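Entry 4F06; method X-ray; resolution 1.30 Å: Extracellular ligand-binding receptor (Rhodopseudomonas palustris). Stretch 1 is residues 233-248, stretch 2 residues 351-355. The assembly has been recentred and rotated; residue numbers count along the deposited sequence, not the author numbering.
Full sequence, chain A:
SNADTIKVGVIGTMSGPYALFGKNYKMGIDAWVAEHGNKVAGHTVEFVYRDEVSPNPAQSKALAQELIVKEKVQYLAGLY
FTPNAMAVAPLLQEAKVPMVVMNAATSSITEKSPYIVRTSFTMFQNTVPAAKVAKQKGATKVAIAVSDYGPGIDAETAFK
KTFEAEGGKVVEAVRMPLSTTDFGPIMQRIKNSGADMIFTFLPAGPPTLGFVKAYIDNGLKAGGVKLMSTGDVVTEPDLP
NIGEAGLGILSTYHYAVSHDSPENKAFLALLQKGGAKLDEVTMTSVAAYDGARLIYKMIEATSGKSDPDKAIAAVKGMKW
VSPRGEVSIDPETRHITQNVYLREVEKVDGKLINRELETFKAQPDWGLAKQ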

# COMPACT_ATOMS: atom_id res chain seq x y z
N VAL A 233 8.24 4.37 -1.93
CA VAL A 233 9.20 5.46 -2.05
C VAL A 233 9.32 6.00 -3.48
O VAL A 233 9.87 7.08 -3.68
CB VAL A 233 10.54 4.99 -1.45
CG1 VAL A 233 11.62 6.07 -1.55
CG2 VAL A 233 10.36 4.53 0.01
N VAL A 234 8.77 5.26 -4.47
CA VAL A 234 8.92 5.61 -5.88
C VAL A 234 7.59 5.47 -6.61
O VAL A 234 7.52 5.05 -7.74
CB VAL A 234 10.03 4.81 -6.56
CG1 VAL A 234 11.40 5.28 -6.09
CG2 VAL A 234 9.85 3.32 -6.32
N THR A 235 6.52 5.92 -5.99
CA THR A 235 5.22 5.87 -6.66
C THR A 235 5.23 6.64 -7.96
O THR A 235 5.87 7.69 -8.11
CB THR A 235 4.04 6.29 -5.78
OG1 THR A 235 4.19 7.64 -5.38
CG2 THR A 235 3.94 5.38 -4.55
N GLU A 236 4.50 6.10 -8.95
CA GLU A 236 4.61 6.57 -10.32
C GLU A 236 4.40 8.07 -10.48
O GLU A 236 5.12 8.70 -11.25
CB GLU A 236 3.73 5.73 -11.26
CG GLU A 236 4.33 4.35 -11.54
CD GLU A 236 3.97 3.30 -10.51
OE1 GLU A 236 3.34 3.61 -9.42
OE2 GLU A 236 4.31 2.14 -10.77
N PRO A 237 3.36 8.66 -9.82
CA PRO A 237 3.17 10.10 -10.07
C PRO A 237 4.30 10.98 -9.59
O PRO A 237 4.41 12.12 -10.06
CB PRO A 237 1.87 10.41 -9.31
CG PRO A 237 1.17 9.06 -9.32
CD PRO A 237 2.26 8.06 -9.06
N ASP A 238 5.17 10.48 -8.73
CA ASP A 238 6.35 11.27 -8.33
C ASP A 238 7.57 11.00 -9.18
O ASP A 238 8.54 11.73 -9.06
CB ASP A 238 6.65 11.15 -6.85
CG ASP A 238 5.98 12.26 -6.02
OD1 ASP A 238 5.64 13.35 -6.56
OD2 ASP A 238 5.84 12.07 -4.80
N LEU A 239 7.54 9.99 -10.05
CA LEU A 239 8.74 9.71 -10.87
C LEU A 239 9.14 10.95 -11.70
O LEU A 239 10.32 11.28 -11.73
CB LEU A 239 8.57 8.46 -11.74
CG LEU A 239 8.52 7.15 -10.91
CD1 LEU A 239 8.33 5.99 -11.89
CD2 LEU A 239 9.77 6.93 -10.07
N PRO A 240 8.19 11.67 -12.33
CA PRO A 240 8.62 12.86 -13.10
C PRO A 240 9.15 13.97 -12.22
O PRO A 240 9.88 14.86 -12.70
CB PRO A 240 7.33 13.34 -13.78
CG PRO A 240 6.43 12.16 -13.82
CD PRO A 240 6.78 11.33 -12.59
N ASN A 241 8.77 13.96 -10.93
CA ASN A 241 9.26 14.98 -9.99
C ASN A 241 10.65 14.70 -9.50
O ASN A 241 11.35 15.63 -9.14
CB ASN A 241 8.28 15.13 -8.82
CG ASN A 241 6.95 15.65 -9.29
OD1 ASN A 241 6.91 16.48 -10.22
ND2 ASN A 241 5.87 15.23 -8.68
N ILE A 242 11.04 13.44 -9.49
CA ILE A 242 12.42 13.10 -9.25
C ILE A 242 13.21 13.36 -10.55
O ILE A 242 14.32 13.93 -10.54
CB ILE A 242 12.57 11.63 -8.81
CG1 ILE A 242 11.83 11.40 -7.51
CG2 ILE A 242 14.04 11.22 -8.68
CD1 ILE A 242 11.52 9.93 -7.29
N GLY A 243 12.61 12.96 -11.68
CA GLY A 243 13.19 13.09 -13.00
C GLY A 243 14.20 12.01 -13.29
O GLY A 243 14.30 11.00 -12.58
N GLU A 244 14.94 12.20 -14.38
CA GLU A 244 15.88 11.18 -14.84
C GLU A 244 17.00 10.89 -13.85
O GLU A 244 17.64 9.85 -13.91
CB GLU A 244 16.48 11.57 -16.19
CG GLU A 244 15.47 11.53 -17.32
CD GLU A 244 16.06 12.07 -18.59
OE1 GLU A 244 17.21 12.58 -18.54
OE2 GLU A 244 15.38 11.99 -19.63
N ALA A 245 17.21 11.78 -12.88
CA ALA A 245 18.15 11.48 -11.80
C ALA A 245 17.66 10.27 -10.96
O ALA A 245 18.46 9.67 -10.24
CB ALA A 245 18.34 12.69 -10.92
N GLY A 246 16.39 9.89 -11.03
CA GLY A 246 15.92 8.71 -10.31
C GLY A 246 16.19 7.39 -11.02
O GLY A 246 15.97 6.32 -10.44
N LEU A 247 16.73 7.42 -12.26
CA LEU A 247 16.97 6.18 -12.98
C LEU A 247 17.86 5.26 -12.16
O LEU A 247 18.87 5.67 -11.57
CB LEU A 247 17.68 6.42 -14.34
CG LEU A 247 16.78 7.05 -15.40
CD1 LEU A 247 17.62 7.56 -16.58
CD2 LEU A 247 15.71 6.07 -15.90
N GLY A 248 17.49 3.98 -12.14
CA GLY A 248 18.26 2.97 -11.47
C GLY A 248 17.85 2.67 -10.05
O GLY A 248 18.28 1.65 -9.51
N LYS A 351 8.85 7.82 -21.01
CA LYS A 351 8.19 7.92 -19.71
C LYS A 351 9.03 7.21 -18.62
O LYS A 351 9.52 6.10 -18.86
CB LYS A 351 6.81 7.24 -19.81
CG LYS A 351 6.01 7.24 -18.54
CD LYS A 351 4.63 6.62 -18.76
CE LYS A 351 3.81 6.69 -17.48
NZ LYS A 351 2.33 6.54 -17.62
N LEU A 352 9.15 7.82 -17.44
CA LEU A 352 9.72 7.12 -16.28
C LEU A 352 8.71 6.17 -15.67
O LEU A 352 7.56 6.55 -15.42
CB LEU A 352 10.21 8.14 -15.24
CG LEU A 352 11.33 9.02 -15.76
CD1 LEU A 352 11.56 10.23 -14.86
CD2 LEU A 352 12.61 8.21 -15.82
N ILE A 353 9.13 4.91 -15.49
CA ILE A 353 8.30 3.85 -14.96
C ILE A 353 9.08 3.04 -13.93
O ILE A 353 10.32 3.10 -13.86
CB ILE A 353 7.81 2.89 -16.08
CG1 ILE A 353 8.96 2.04 -16.67
CG2 ILE A 353 7.02 3.64 -17.16
CD1 ILE A 353 8.46 0.88 -17.50
N ASN A 354 8.37 2.24 -13.13
CA ASN A 354 9.02 1.18 -12.34
C ASN A 354 8.93 -0.09 -13.17
O ASN A 354 7.86 -0.72 -13.23
CB ASN A 354 8.31 1.02 -10.98
CG ASN A 354 8.53 2.24 -10.09
OD1 ASN A 354 7.56 2.89 -9.64
ND2 ASN A 354 9.75 2.56 -9.84
N ARG A 355 10.03 -0.45 -13.85
CA ARG A 355 9.99 -1.63 -14.70
C ARG A 355 10.15 -2.87 -13.82
O ARG A 355 11.15 -2.98 -13.10
CB ARG A 355 11.16 -1.58 -15.68
CG ARG A 355 11.21 -2.78 -16.66
CD ARG A 355 10.28 -2.47 -17.83
NE ARG A 355 10.26 -3.45 -18.89
CZ ARG A 355 11.11 -3.51 -19.91
NH1 ARG A 355 10.94 -4.50 -20.81
NH2 ARG A 355 12.10 -2.62 -20.05
O HOH W 1 5.41 1.67 -13.35

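The strand 351-355 packs against the turns and short helix of 233-248 mainly through Leu352 and Asn354, alternate residues whose CA-to-CB bonds point toward the other stretch, whereas that of Ile353 between them points away. About 406 Å² is buried in total, most of the strand's share on these two residues. With chi1 m and chi2 t, Leu352 spreads its two methyls, CD1 to the backbone at the helix end and CD2 to Leu247, so a branched apolar side chain fills the site. Its CD1 sits 3.5 Å from Leu239 O and 3.6 Å from Gly243 C, and its CD2 meets CD2 of Leu247 at 3.8 Å. Leu247, also m,t, starts out sideways, but this rotamer brings its end to the strand. Leu239 has the same rotamer; its CB packs 3.9 Å from Leu352 CB, while its CD1 reaches along the strand to 3.7 Å from Ile353 C. Gly243 leaves the helix with positive phi, which favours glycine, and its backbone lies against the CD1 methyl of Leu352.

The polar end centres on Asn354 (chi1 m), whose buried side chain faces Val234; its amide orientation is uncertain, and Val234 O lies 2.9 Å from the atom modelled as OD1. Glu236 starts out sideways; with chi1 m and a bend at chi2 (p), its carboxylate comes nearer the strand, carrying OE2 to water 1, which donates to it (2.8 Å) and accepts from Asn354 N (3.0 Å), bridging carboxylate and strand backbone.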